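Local coordinates for protein phosphoserine phosphatase (Thermococcus onnurineus, PDB 4AP9) that probably hydrolyses L-phosphoserine to L-serine and phosphate with magnesium as cofactor, the last step of serine biosynthesis, at residues A[142-145]-A[146-150]. Numbering follows the deposited sequence.
Sequences GEFL and KRFRD
Lys146 lays its extended side chain alongside that of Glu143 on the short helix 141-145, just where the chain leaves the helix for the loop before strand 153-157 in this Rossmann-like haloacid dehalogenase (HAD) core. Here the chain tightens into 3-10 turns: Lys146 N, Arg147 N and Phe148 N each bond to the carbonyl three residues back, the last to Leu145 O at 2.9 Å. From the backbone outward, Lys146 CB sits 3.2 Å from Glu143 O, the acceptor of its own backbone N-H, and CG still skirts that oxygen. With CG anti to the carbonyl carbon (chi1 -70°) and the rest of the chain extended, CD reaches Glu143 OE1 and CE lies near both carboxylate oxygens. Lys146 NZ closes a salt bridge, 2.8 Å from Glu143 OE1 on its syn lone pair, with a weak second bond to OE2. Glu143 bends at chi2 to meet it. With an alanine in place of Lys146, the Glu143 carboxylate would probably lose its close ammonium partner and be held less firmly, a weak, long ion pair to Arg139 remaining.

The other flank is aromatic. Phe148 turns its edge toward the face of Phe144 in an offset edge-to-face pair, ring planes at 76°; both rings pack on Val99 of strand 97-102, joining the helix to the sheet. Arg147 CD and NE pass obliquely by the Phe144 ring, and the guanidinium goes on to a salt bridge with Glu118 of a second subunit, so this turn also borders a subunit interface. Phe144 CE1 lies over one face of that guanidinium, 3.5 Å from Arg147 NE.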
loop_
_atom_site.group_PDB
_atom_site.type_symbol
_atom_site.label_atom_id
_atom_site.label_comp_id
_atom_site.label_asym_id
_atom_site.label_seq_id
_atom_site.Cartn_x
_atom_site.Cartn_y
_atom_site.Cartn_z
ATOM N N GLY A 142 9.728 -14.575 -10.848
ATOM C CA GLY A 142 8.940 -14.002 -9.777
ATOM C C GLY A 142 8.383 -12.642 -10.158
ATOM O O GLY A 142 7.201 -12.350 -9.913
ATOM N N GLU A 143 9.225 -11.797 -10.759
ATOM C CA GLU A 143 8.769 -10.464 -11.142
ATOM C C GLU A 143 7.661 -10.586 -12.166
ATOM O O GLU A 143 6.670 -9.852 -12.117
ATOM C CB GLU A 143 9.910 -9.622 -11.728
ATOM C CG GLU A 143 10.837 -9.031 -10.703
ATOM C CD GLU A 143 10.097 -8.244 -9.639
ATOM O OE1 GLU A 143 9.468 -7.218 -9.972
ATOM O OE2 GLU A 143 10.157 -8.660 -8.473
ATOM N N PHE A 144 7.818 -11.529 -13.092
ATOM C CA PHE A 144 6.806 -11.722 -14.121
ATOM C C PHE A 144 5.441 -12.069 -13.520
ATOM O O PHE A 144 4.410 -11.605 -14.002
ATOM C CB PHE A 144 7.205 -12.809 -15.120
ATOM C CG PHE A 144 6.158 -13.068 -16.154
ATOM C CD1 PHE A 144 5.901 -12.128 -17.139
ATOM C CD2 PHE A 144 5.416 -14.233 -16.133
ATOM C CE1 PHE A 144 4.912 -12.358 -18.088
ATOM C CE2 PHE A 144 4.431 -14.464 -17.089
ATOM C CZ PHE A 144 4.192 -13.521 -18.061
ATOM N N LEU A 145 5.439 -12.892 -12.479
ATOM C CA LEU A 145 4.189 -13.300 -11.828
ATOM C C LEU A 145 3.363 -12.147 -11.245
ATOM O O LEU A 145 2.163 -12.304 -11.026
ATOM C CB LEU A 145 4.442 -14.358 -10.752
ATOM C CG LEU A 145 4.140 -15.818 -11.118
ATOM C CD1 LEU A 145 4.930 -16.265 -12.333
ATOM C CD2 LEU A 145 4.390 -16.753 -9.933
ATOM N N LYS A 146 4.005 -11.012 -10.986
ATOM C CA LYS A 146 3.296 -9.815 -10.522
ATOM C C LYS A 146 2.194 -9.399 -11.493
ATOM O O LYS A 146 1.274 -8.672 -11.129
ATOM C CB LYS A 146 4.268 -8.650 -10.321
ATOM C CG LYS A 146 5.224 -8.805 -9.154
ATOM C CD LYS A 146 6.110 -7.573 -9.040
ATOM C CE LYS A 146 6.992 -7.619 -7.806
ATOM N NZ LYS A 146 7.922 -6.444 -7.731
ATOM N N ARG A 147 2.308 -9.857 -12.737
ATOM C CA ARG A 147 1.293 -9.625 -13.758
ATOM C C ARG A 147 -0.077 -10.176 -13.340
ATOM O O ARG A 147 -1.127 -9.687 -13.770
ATOM C CB ARG A 147 1.773 -10.329 -15.025
ATOM C CG ARG A 147 1.030 -9.997 -16.271
ATOM C CD ARG A 147 1.866 -10.426 -17.469
ATOM N NE ARG A 147 2.921 -9.464 -17.777
ATOM C CZ ARG A 147 3.267 -9.138 -19.021
ATOM N NH1 ARG A 147 2.645 -9.713 -20.041
ATOM N NH2 ARG A 147 4.234 -8.253 -19.249
ATOM N N PHE A 148 -0.051 -11.199 -12.491
ATOM C CA PHE A 148 -1.253 -11.888 -12.059
ATOM C C PHE A 148 -1.495 -11.708 -10.562
ATOM O O PHE A 148 -2.061 -12.572 -9.907
ATOM C CB PHE A 148 -1.128 -13.369 -12.439
ATOM C CG PHE A 148 -0.721 -13.562 -13.869
ATOM C CD1 PHE A 148 -1.636 -13.369 -14.887
ATOM C CD2 PHE A 148 0.584 -13.880 -14.196
ATOM C CE1 PHE A 148 -1.264 -13.514 -16.213
ATOM C CE2 PHE A 148 0.966 -14.016 -15.518
ATOM C CZ PHE A 148 0.050 -13.838 -16.524
ATOM N N ARG A 149 -1.082 -10.561 -10.034
ATOM C CA ARG A 149 -1.140 -10.311 -8.600
ATOM C C ARG A 149 -2.566 -10.144 -8.089
ATOM O O ARG A 149 -2.810 -10.303 -6.903
ATOM C CB ARG A 149 -0.315 -9.076 -8.236
ATOM C CG ARG A 149 -0.842 -7.781 -8.848
ATOM C CD ARG A 149 0.137 -6.622 -8.667
ATOM N NE ARG A 149 0.225 -6.151 -7.286
ATOM C CZ ARG A 149 -0.468 -5.124 -6.801
ATOM N NH1 ARG A 149 -1.317 -4.461 -7.581
ATOM N NH2 ARG A 149 -0.320 -4.761 -5.535
ATOM N N ASP A 150 -3.507 -9.841 -8.975
ATOM C CA ASP A 150 -4.877 -9.597 -8.537
ATOM C C ASP A 150 -5.692 -10.864 -8.297
ATOM O O ASP A 150 -6.814 -10.801 -7.805
ATOM C CB ASP A 150 -5.593 -8.654 -9.506
ATOM C CG ASP A 150 -4.985 -7.273 -9.510
ATOM O OD1 ASP A 150 -4.766 -6.736 -8.405
ATOM O OD2 ASP A 150 -4.709 -6.730 -10.607
#